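Local coordinates for protein 2-hydroxychromene-2-carboxylate isomerase (Pseudomonas putida, PDB 2IMF) that catalyses the reversible, glutathione-dependent isomerisation of 2-hydroxychromene-2-carboxylate to trans-o-hydroxybenzylidenepyruvate in the bacterial breakdown of naphthalene, at residues A[3-8]-A[16-21]; A[72-77]-A[179-184]. All coordinates share one frame; numbering follows the deposited sequence. Where two conformers were deposited one is given.

Contact 1 (A[3-8]-A[16-21]); sequences VDFYFD and LANQRL. With PO4 (phosphate ion), chain D.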
ATOM      1  N   VAL A   3     -17.702  -8.690   9.137  1.00 20.81           N
ATOM      2  CA  VAL A   3     -16.841  -7.949   8.164  1.00 19.08           C
ATOM      3  C   VAL A   3     -17.170  -8.410   6.752  1.00 17.38           C
ATOM      4  O   VAL A   3     -17.239  -9.629   6.498  1.00 18.36           O
ATOM      5  CB  VAL A   3     -15.380  -8.206   8.499  1.00 19.66           C
ATOM      6  CG1 VAL A   3     -14.442  -7.781   7.384  1.00 21.57           C
ATOM      7  CG2 VAL A   3     -15.055  -7.492   9.817  1.00 20.52           C
ATOM      8  N   ASP A   4     -17.403  -7.504   5.831  1.00 15.65           N
ATOM      9  CA  ASP A   4     -17.526  -7.839   4.441  1.00 15.82           C
ATOM     10  C   ASP A   4     -16.131  -7.850   3.797  1.00 14.30           C
ATOM     11  O   ASP A   4     -15.381  -6.884   3.946  1.00 15.15           O
ATOM     12  CB  ASP A   4     -18.445  -6.832   3.767  1.00 17.69           C
ATOM     13  CG  ASP A   4     -19.888  -6.868   4.344  1.00 21.94           C
ATOM     14  OD1 ASP A   4     -20.307  -7.907   4.938  1.00 25.34           O
ATOM     15  OD2 ASP A   4     -20.576  -5.869   4.217  1.00 25.39           O
ATOM     16  N   PHE A   5     -15.824  -8.926   3.105  1.00 13.79           N
ATOM     17  CA  PHE A   5     -14.527  -9.133   2.449  1.00 13.04           C
ATOM     18  C   PHE A   5     -14.700  -9.319   0.994  1.00 13.33           C
ATOM     19  O   PHE A   5     -15.412 -10.235   0.542  1.00 15.14           O
ATOM     20  CB  PHE A   5     -13.923 -10.348   3.121  1.00 15.06           C
ATOM     21  CG  PHE A   5     -12.606 -10.828   2.535  1.00 14.13           C
ATOM     22  CD1 PHE A   5     -11.574  -9.955   2.132  1.00 14.65           C
ATOM     23  CD2 PHE A   5     -12.358 -12.221   2.513  1.00 16.59           C
ATOM     24  CE1 PHE A   5     -10.350 -10.441   1.651  1.00 14.26           C
ATOM     25  CE2 PHE A   5     -11.120 -12.713   2.014  1.00 13.56           C
ATOM     26  CZ  PHE A   5     -10.140 -11.785   1.542  1.00 14.04           C
ATOM     27  N   TYR A   6     -13.960  -8.510   0.251  1.00 12.87           N
ATOM     28  CA  TYR A   6     -14.027  -8.524  -1.216  1.00 11.16           C
ATOM     29  C   TYR A   6     -12.675  -8.950  -1.746  1.00 11.66           C
ATOM     30  O   TYR A   6     -11.650  -8.377  -1.384  1.00 12.51           O
ATOM     31  CB  TYR A   6     -14.329  -7.137  -1.768  1.00 13.20           C
ATOM     32  CG  TYR A   6     -15.687  -6.669  -1.389  1.00 13.13           C
ATOM     33  CD1 TYR A   6     -15.978  -6.108  -0.094  1.00 15.43           C
ATOM     34  CD2 TYR A   6     -16.723  -6.900  -2.242  1.00 14.01           C
ATOM     35  CE1 TYR A   6     -17.259  -5.693   0.244  1.00 16.28           C
ATOM     36  CE2 TYR A   6     -18.091  -6.503  -1.892  1.00 16.49           C
ATOM     37  CZ  TYR A   6     -18.263  -5.906  -0.643  1.00 15.24           C
ATOM     38  OH  TYR A   6     -19.592  -5.549  -0.266  1.00 17.74           O
ATOM     39  N   PHE A   7     -12.630  -9.978  -2.578  1.00 11.61           N
ATOM     40  CA  PHE A   7     -11.373 -10.549  -3.057  1.00 11.14           C
ATOM     41  C   PHE A   7     -11.576 -11.025  -4.505  1.00 10.96           C
ATOM     42  O   PHE A   7     -12.718 -11.200  -4.977  1.00 11.92           O
ATOM     43  CB  PHE A   7     -10.915 -11.734  -2.181  1.00 13.31           C
ATOM     44  CG  PHE A   7     -11.857 -12.922  -2.235  1.00 13.59           C
ATOM     45  CD1 PHE A   7     -12.994 -12.970  -1.455  1.00 13.98           C
ATOM     46  CD2 PHE A   7     -11.659 -13.936  -3.124  1.00 15.43           C
ATOM     47  CE1 PHE A   7     -13.850 -14.057  -1.532  1.00 16.01           C
ATOM     48  CE2 PHE A   7     -12.548 -14.963  -3.257  1.00 16.37           C
ATOM     49  CZ  PHE A   7     -13.643 -15.013  -2.413  1.00 15.69           C
ATOM     50  N   ASP A   8     -10.449 -11.258  -5.189  1.00 11.49           N
ATOM     51  CA  ASP A   8     -10.377 -11.923  -6.514  1.00 12.82           C
ATOM     52  C   ASP A   8      -9.243 -12.941  -6.335  1.00 11.24           C
ATOM     53  O   ASP A   8      -8.207 -12.594  -5.748  1.00 11.63           O
ATOM     54  CB  ASP A   8     -10.062 -10.860  -7.589  1.00 12.33           C
ATOM     55  CG  ASP A   8     -10.016 -11.414  -9.021  1.00 13.93           C
ATOM     56  OD1 ASP A   8      -9.595 -12.597  -9.202  1.00 13.70           O
ATOM     57  OD2 ASP A   8     -10.298 -10.652  -9.951  1.00 14.23           O
ATOM     58  N   LEU A  16      -3.067 -13.195   1.228  1.00 12.93           N
ATOM     59  CA  LEU A  16      -2.551 -12.831   2.561  1.00 12.44           C
ATOM     60  C   LEU A  16      -3.714 -12.370   3.471  1.00 13.68           C
ATOM     61  O   LEU A  16      -3.851 -12.787   4.632  1.00 13.24           O
ATOM     62  CB  LEU A  16      -1.590 -11.680   2.442  1.00 13.54           C
ATOM     63  CG  LEU A  16      -0.244 -12.059   1.782  1.00 14.01           C
ATOM     64  CD1 LEU A  16       0.559 -10.801   1.506  1.00 15.07           C
ATOM     65  CD2 LEU A  16       0.578 -13.042   2.709  1.00 13.98           C
ATOM     66  N   ALA A  17      -4.561 -11.462   2.983  1.00 12.34           N
ATOM     67  CA  ALA A  17      -5.710 -10.996   3.777  1.00 12.61           C
ATOM     68  C   ALA A  17      -6.625 -12.122   4.172  1.00 13.94           C
ATOM     69  O   ALA A  17      -7.120 -12.138   5.327  1.00 14.52           O
ATOM     70  CB  ALA A  17      -6.486  -9.888   3.027  1.00 13.57           C
ATOM     71  N   ASN A  18      -6.910 -13.045   3.261  1.00 13.52           N
ATOM     72  CA  ASN A  18      -7.771 -14.140   3.646  1.00 13.35           C
ATOM     73  C   ASN A  18      -7.158 -14.967   4.735  1.00 14.51           C
ATOM     74  O   ASN A  18      -7.922 -15.375   5.604  1.00 16.08           O
ATOM     75  CB  ASN A  18      -8.051 -15.010   2.418  1.00 14.04           C
ATOM     76  CG  ASN A  18      -8.947 -16.143   2.744  1.00 14.47           C
ATOM     77  OD1 ASN A  18     -10.080 -15.921   3.142  1.00 16.27           O
ATOM     78  ND2 ASN A  18      -8.405 -17.354   2.707  1.00 14.64           N
ATOM     79  N   GLN A  19      -5.858 -15.202   4.695  1.00 14.43           N
ATOM     80  CA  GLN A  19      -5.223 -16.007   5.778  1.00 16.94           C
ATOM     81  C   GLN A  19      -5.444 -15.305   7.118  1.00 17.76           C
ATOM     82  O   GLN A  19      -5.795 -15.962   8.118  1.00 17.55           O
ATOM     83  CB  GLN A  19      -3.694 -16.095   5.491  0.70 16.12           C
ATOM     84  CG  GLN A  19      -2.749 -16.640   6.648  0.70 19.23           C
ATOM     85  CD  GLN A  19      -3.008 -18.090   6.963  0.70 24.21           C
ATOM     86  OE1 GLN A  19      -3.561 -18.841   6.161  0.70 22.75           O
ATOM     87  NE2 GLN A  19      -2.581 -18.499   8.143  0.70 23.74           N
ATOM     88  N   ARG A  20      -5.239 -13.980   7.163  1.00 16.34           N
ATOM     89  CA  ARG A  20      -5.288 -13.291   8.451  1.00 17.86           C
ATOM     90  C   ARG A  20      -6.723 -13.214   8.873  1.00 17.80           C
ATOM     91  O   ARG A  20      -7.025 -13.461  10.060  1.00 18.32           O
ATOM     92  CB  ARG A  20      -4.685 -11.910   8.274  1.00 17.70           C
ATOM     93  CG  ARG A  20      -4.877 -10.936   9.441  1.00 19.09           C
ATOM     94  CD  ARG A  20      -3.741 -10.012   9.346  1.00 20.14           C
ATOM     95  NE  ARG A  20      -3.696  -8.960  10.387  1.00 21.08           N
ATOM     96  CZ  ARG A  20      -2.697  -8.084  10.482  1.00 22.33           C
ATOM     97  NH1 ARG A  20      -1.672  -8.058   9.599  1.00 19.53           N
ATOM     98  NH2 ARG A  20      -2.787  -7.137  11.405  1.00 21.26           N
ATOM     99  N   LEU A  21      -7.677 -12.922   7.987  1.00 14.49           N
ATOM    100  CA  LEU A  21      -9.089 -12.916   8.342  1.00 16.56           C
ATOM    101  C   LEU A  21      -9.570 -14.268   8.814  1.00 17.36           C
ATOM    102  O   LEU A  21     -10.386 -14.320   9.746  1.00 18.58           O
ATOM    103  CB  LEU A  21      -9.969 -12.429   7.203  1.00 14.46           C
ATOM    104  CG  LEU A  21      -9.733 -10.950   6.903  1.00 14.15           C
ATOM    105  CD1 LEU A  21     -10.262 -10.675   5.453  1.00 17.58           C
ATOM    106  CD2 LEU A  21     -10.547 -10.099   7.942  1.00 15.56           C
TER
HETATM  107  P   PO4 D 308       0.590  -5.398  10.879  0.75 22.60           P
HETATM  108  O1  PO4 D 308       1.996  -4.981  11.350  0.75 28.18           O
HETATM  109  O2  PO4 D 308      -0.326  -5.502  12.098  0.75 25.33           O
HETATM  110  O3  PO4 D 308       0.115  -4.548   9.723  0.75 28.11           O
HETATM  111  O4  PO4 D 308       0.892  -6.758  10.355  0.75 27.90           O
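Strand 3-7 packs on helix 16-21 through Phe5, which meets Ala17, Asn18 and Leu21 in a buried helix-on-sheet contact. Both segments belong to the opening beta-alpha-beta unit of the thioredoxin-like domain, strand 2-7, helix 12-28 and strand 31-36. The helix runs back against the strand. Their axes stand 10.1 Å apart at an angle of 154°, and the room between them is filled by side chains. No hydrogen bond crosses the contact.

The Phe5 ring carries most of it. With CG anti to the backbone N (chi1 176°), the ring reaches out from the sheet to the helix. Leu21 sends one methyl over the ring face: CD1 sits 3.6 Å from the centroid of the Phe5 ring, a CH-pi contact almost over the centre. On the opposite face lies Phe7 of the same strand, its CD1 displaced toward the rim. Ala17 CB comes in obliquely, 4.1 Å from Phe5 CE1. The side chain of Val3 points the same way as that of Phe5 and packs on Leu187 and Met191 of helix 184-198.

Asn18 approaches the ring at its edge. Its amide plane runs nearly parallel to the ring, 5° away. The amide nitrogen is hydrogen-bonded to Asn107, which fixes the polar end beside the apolar core.

Arg20 faces elsewhere on the helix. Its chain is extended from CG to NE, and NE forms a salt bridge with Glu188. The guanidinium takes a phosphate ion, probably from the crystallisation liquor, edge-on: NH1 bonds to phosphate O4 and NH2 to phosphate O2, each at 3.0 Å. Back at the core, Asn18 OD1 lies 3.6 Å from Phe5 CE2, near the ring plane.

Contact 2 (A[72-77]-A[179-184]); sequences QLYGIP and WGNDRL. With GSH (glutathione), chain E.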
ATOM      1  N   GLN A  72       6.239 -14.591   5.217  1.00 16.73           N
ATOM      2  CA  GLN A  72       7.120 -15.001   6.359  1.00 19.78           C
ATOM      3  C   GLN A  72       6.543 -14.545   7.677  1.00 20.06           C
ATOM      4  O   GLN A  72       6.526 -15.323   8.635  1.00 21.82           O
ATOM      5  CB  GLN A  72       8.500 -14.391   6.220  0.50 20.19           C
ATOM      6  CG  GLN A  72       9.305 -14.913   5.076  0.50 24.93           C
ATOM      7  CD  GLN A  72       9.919 -16.285   5.329  0.50 30.04           C
ATOM      8  OE1 GLN A  72       9.678 -17.240   4.577  0.50 32.00           O
ATOM      9  NE2 GLN A  72      10.721 -16.389   6.384  0.50 30.28           N
ATOM     10  N   LEU A  73       5.997 -13.317   7.753  1.00 18.09           N
ATOM     11  CA  LEU A  73       5.357 -12.856   8.974  1.00 18.31           C
ATOM     12  C   LEU A  73       4.222 -13.730   9.341  1.00 19.17           C
ATOM     13  O   LEU A  73       3.955 -13.979  10.522  1.00 20.50           O
ATOM     14  CB  LEU A  73       4.895 -11.404   8.870  1.00 18.60           C
ATOM     15  CG  LEU A  73       5.997 -10.334   8.804  1.00 18.64           C
ATOM     16  CD1 LEU A  73       5.341  -8.970   8.538  1.00 19.74           C
ATOM     17  CD2 LEU A  73       6.855 -10.286  10.095  1.00 20.51           C
ATOM     18  N   TYR A  74       3.453 -14.171   8.342  1.00 17.13           N
ATOM     19  CA  TYR A  74       2.257 -14.973   8.605  1.00 17.98           C
ATOM     20  C   TYR A  74       2.543 -16.479   8.769  1.00 17.86           C
ATOM     21  O   TYR A  74       1.639 -17.212   9.187  1.00 20.80           O
ATOM     22  CB  TYR A  74       1.251 -14.770   7.454  1.00 17.95           C
ATOM     23  CG  TYR A  74       0.542 -13.416   7.415  1.00 16.79           C
ATOM     24  CD1 TYR A  74       0.870 -12.355   8.282  1.00 17.38           C
ATOM     25  CD2 TYR A  74      -0.486 -13.209   6.483  1.00 15.91           C
ATOM     26  CE1 TYR A  74       0.190 -11.157   8.219  1.00 16.95           C
ATOM     27  CE2 TYR A  74      -1.158 -12.020   6.414  1.00 15.46           C
ATOM     28  CZ  TYR A  74      -0.831 -10.978   7.307  1.00 16.99           C
ATOM     29  OH  TYR A  74      -1.479  -9.769   7.230  1.00 14.80           O
ATOM     30  N   GLY A  75       3.742 -16.913   8.440  1.00 16.70           N
ATOM     31  CA  GLY A  75       4.118 -18.332   8.520  1.00 18.10           C
ATOM     32  C   GLY A  75       3.530 -19.206   7.446  1.00 21.01           C
ATOM     33  O   GLY A  75       3.287 -20.401   7.704  1.00 21.16           O
ATOM     34  N   ILE A  76       3.349 -18.679   6.233  1.00 19.31           N
ATOM     35  CA  ILE A  76       2.707 -19.437   5.190  1.00 18.78           C
ATOM     36  C   ILE A  76       3.552 -19.342   3.921  1.00 17.68           C
ATOM     37  O   ILE A  76       4.293 -18.385   3.743  1.00 18.00           O
ATOM     38  CB  ILE A  76       1.259 -18.913   4.922  1.00 18.40           C
ATOM     39  CG1 ILE A  76       1.245 -17.458   4.384  1.00 18.74           C
ATOM     40  CG2 ILE A  76       0.425 -19.013   6.157  1.00 21.17           C
ATOM     41  CD1 ILE A  76      -0.168 -16.904   4.167  1.00 19.69           C
ATOM     42  N   PRO A  77       3.440 -20.313   2.976  1.00 15.77           N
ATOM     43  CA  PRO A  77       4.124 -20.225   1.692  1.00 15.35           C
ATOM     44  C   PRO A  77       3.388 -19.214   0.828  1.00 15.36           C
ATOM     45  O   PRO A  77       2.184 -18.990   0.989  1.00 15.80           O
ATOM     46  CB  PRO A  77       3.913 -21.648   1.095  1.00 17.20           C
ATOM     47  CG  PRO A  77       2.746 -22.163   1.736  1.00 18.55           C
ATOM     48  CD  PRO A  77       2.738 -21.610   3.136  1.00 17.82           C
ATOM     49  N   TRP A 179      -8.602  -0.903   2.330  1.00 12.02           N
ATOM     50  CA  TRP A 179      -8.089  -1.647   1.191  1.00 12.53           C
ATOM     51  C   TRP A 179      -6.677  -2.076   1.488  1.00 11.72           C
ATOM     52  O   TRP A 179      -5.839  -1.236   1.851  1.00 12.16           O
ATOM     53  CB  TRP A 179      -8.078  -0.775  -0.030  1.00 12.90           C
ATOM     54  CG  TRP A 179      -7.316  -1.338  -1.208  1.00 11.87           C
ATOM     55  CD1 TRP A 179      -7.567  -2.463  -1.909  1.00 13.93           C
ATOM     56  CD2 TRP A 179      -6.208  -0.688  -1.850  1.00 13.55           C
ATOM     57  NE1 TRP A 179      -6.655  -2.577  -2.958  1.00 12.25           N
ATOM     58  CE2 TRP A 179      -5.844  -1.476  -2.961  1.00 13.88           C
ATOM     59  CE3 TRP A 179      -5.566   0.536  -1.659  1.00 14.87           C
ATOM     60  CZ2 TRP A 179      -4.813  -1.106  -3.846  1.00 13.38           C
ATOM     61  CZ3 TRP A 179      -4.507   0.904  -2.532  1.00 16.16           C
ATOM     62  CH2 TRP A 179      -4.157   0.082  -3.605  1.00 16.39           C
ATOM     63  N   GLY A 180      -6.428  -3.378   1.388  1.00  9.68           N
ATOM     64  CA  GLY A 180      -5.107  -3.937   1.561  1.00 11.35           C
ATOM     65  C   GLY A 180      -4.971  -4.880   2.746  1.00 11.64           C
ATOM     66  O   GLY A 180      -5.541  -4.623   3.827  1.00 11.94           O
ATOM     67  N   ASN A 181      -4.162  -5.935   2.567  1.00 11.60           N
ATOM     68  CA  ASN A 181      -3.773  -6.753   3.716  1.00 11.15           C
ATOM     69  C   ASN A 181      -3.079  -5.902   4.737  1.00 12.32           C
ATOM     70  O   ASN A 181      -3.247  -6.158   5.950  1.00 12.58           O
ATOM     71  CB  ASN A 181      -2.874  -7.919   3.221  1.00 12.70           C
ATOM     72  CG  ASN A 181      -2.186  -8.551   4.338  1.00 11.98           C
ATOM     73  OD1 ASN A 181      -2.859  -9.305   5.074  1.00 13.71           O
ATOM     74  ND2 ASN A 181      -0.903  -8.309   4.493  1.00 12.93           N
ATOM     75  N   ASP A 182      -2.363  -4.885   4.292  1.00 11.60           N
ATOM     76  CA  ASP A 182      -1.612  -4.000   5.189  1.00 12.07           C
ATOM     77  C   ASP A 182      -2.485  -2.931   5.832  1.00 11.27           C
ATOM     78  O   ASP A 182      -1.937  -2.009   6.443  1.00 13.00           O
ATOM     79  CB  ASP A 182      -0.471  -3.348   4.437  1.00 11.24           C
ATOM     80  CG  ASP A 182      -0.925  -2.568   3.224  1.00 10.78           C
ATOM     81  OD1 ASP A 182      -2.157  -2.458   2.998  1.00 12.82           O
ATOM     82  OD2 ASP A 182      -0.063  -2.019   2.499  1.00 13.71           O
ATOM     83  N   ARG A 183      -3.803  -3.069   5.762  1.00 12.63           N
ATOM     84  CA  ARG A 183      -4.693  -2.220   6.579  1.00 11.68           C
ATOM     85  C   ARG A 183      -5.541  -3.075   7.526  1.00 13.37           C
ATOM     86  O   ARG A 183      -6.428  -2.546   8.203  1.00 13.78           O
ATOM     87  CB  ARG A 183      -5.564  -1.381   5.654  1.00 12.87           C
ATOM     88  CG  ARG A 183      -4.760  -0.318   4.929  1.00 12.14           C
ATOM     89  CD  ARG A 183      -4.049   0.693   5.814  1.00 12.51           C
ATOM     90  NE  ARG A 183      -3.379   1.763   5.025  1.00 11.68           N
ATOM     91  CZ  ARG A 183      -2.204   1.565   4.424  1.00 11.42           C
ATOM     92  NH1 ARG A 183      -1.508   0.454   4.661  1.00 11.39           N
ATOM     93  NH2 ARG A 183      -1.728   2.567   3.708  1.00 11.72           N
ATOM     94  N   LEU A 184      -5.296  -4.377   7.560  1.00 13.63           N
ATOM     95  CA  LEU A 184      -6.058  -5.225   8.470  1.00 14.70           C
ATOM     96  C   LEU A 184      -5.785  -4.801   9.890  1.00 15.18           C
ATOM     97  O   LEU A 184      -6.681  -4.942  10.718  1.00 15.68           O
ATOM     98  CB  LEU A 184      -5.784  -6.724   8.188  1.00 13.72           C
ATOM     99  CG  LEU A 184      -6.542  -7.254   6.969  1.00 13.06           C
ATOM    100  CD1 LEU A 184      -6.031  -8.652   6.690  1.00 15.04           C
ATOM    101  CD2 LEU A 184      -8.012  -7.309   7.219  1.00 13.77           C
TER
HETATM  102  N1  GSH E 301      -0.625  -2.351  -0.133  1.00 13.02           N
HETATM  103  CA1 GSH E 301      -1.511  -3.418  -0.477  1.00 13.96           C
HETATM  104  C1  GSH E 301      -1.587  -4.549   0.484  1.00 12.81           C
HETATM  105  O11 GSH E 301      -2.512  -5.360   0.401  1.00 13.60           O
HETATM  106  O12 GSH E 301      -0.522  -4.621   1.137  1.00 14.93           O
HETATM  107  CB1 GSH E 301      -1.724  -3.575  -1.978  1.00 13.48           C
HETATM  108  CG1 GSH E 301      -3.017  -4.242  -2.444  1.00 12.07           C
HETATM  109  CD1 GSH E 301      -3.057  -4.319  -3.945  1.00 14.80           C
HETATM  110  OE1 GSH E 301      -2.045  -3.826  -4.650  1.00 16.21           O
HETATM  111  N2  GSH E 301      -4.071  -4.895  -4.547  1.00 13.74           N
HETATM  112  CA2 GSH E 301      -4.288  -4.868  -5.988  1.00 13.23           C
HETATM  113  C2  GSH E 301      -5.295  -3.892  -6.418  1.00 13.70           C
HETATM  114  O2  GSH E 301      -6.454  -3.822  -5.730  1.00 14.00           O
HETATM  115  CB2 GSH E 301      -4.748  -6.295  -6.427  1.00 13.99           C
HETATM  116  SG2 GSH E 301      -3.398  -7.532  -6.322  1.00 18.83           S
HETATM  117  N3  GSH E 301      -5.063  -3.086  -7.413  1.00 18.37           N
HETATM  118  CA3 GSH E 301      -5.991  -1.985  -7.671  1.00 18.82           C
HETATM  119  C3  GSH E 301      -5.247  -0.681  -7.499  1.00 21.68           C
HETATM  120  O31 GSH E 301      -5.892   0.373  -7.647  1.00 21.24           O
HETATM  121  O32 GSH E 301      -3.991  -0.687  -7.271  1.00 22.99           O
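The glutathione site of this kappa-class transferase includes the loop 179-184, and Tyr74 at the end of helix 57-74 meets that loop at Asn181. Tyr74 OH donates a hydrogen bond to Asn181 OD1 at 2.6 Å. The bond lies in the carbonyl plane, on a lone pair, with a C=O...O angle of 108°. Asn181 OD1 is also near the plane of the tyrosine ring, at its edge, while the amide itself is turned 74° from that ring. The two side chains come from opposite directions; in Asn181, CG anti to the backbone N (chi1 165°) carries the amide toward Tyr74. Behind Tyr74 the helix ends in a Schellman motif at Gly75, which has positive phi.

The other side of the loop holds glutathione. Asn181 N bonds to glutathione O11, a carboxylate oxygen, at 2.8 Å. Asp182 OD2 accepts a bond from the glutathione amine N1 at 2.7 Å, and Trp179 NE1 donates to its O2 at 3.0 Å. Arg183 of the second subunit also bonds to this glutathione.

A phenylalanine in place of Tyr74 would probably leave Asn181 OD1 without this donor and its amide freer to turn. Asn181 joins the two: its side chain holds the helix end and its backbone N holds the cofactor, consistent with Tyr74 acting as a second-shell residue.

Contact 1 closes before contact 2 opens along the chain, and their centres lie about 10 Å apart within one thioredoxin-like domain. Contact 1 lies in the core, between strand 2-7 of the mixed sheet and helix 12-28. Contact 2 lies farther out, between helix 57-74 and the loop joining strand 176-179 to helix 184-198. Helix 12-28 belongs to contact 1 and also touches both sides of contact 2: Arg20 NH1 and Tyr74 OH, 2.9 Å apart, probably form a hydrogen bond, and Leu16 O packs on Tyr74 CE2 at 3.3 Å. Asn181 OD1 lies 3.5 Å from Ala17 N. The beta-alpha-beta unit is therefore in direct touch with the loop that binds glutathione beside the second subunit.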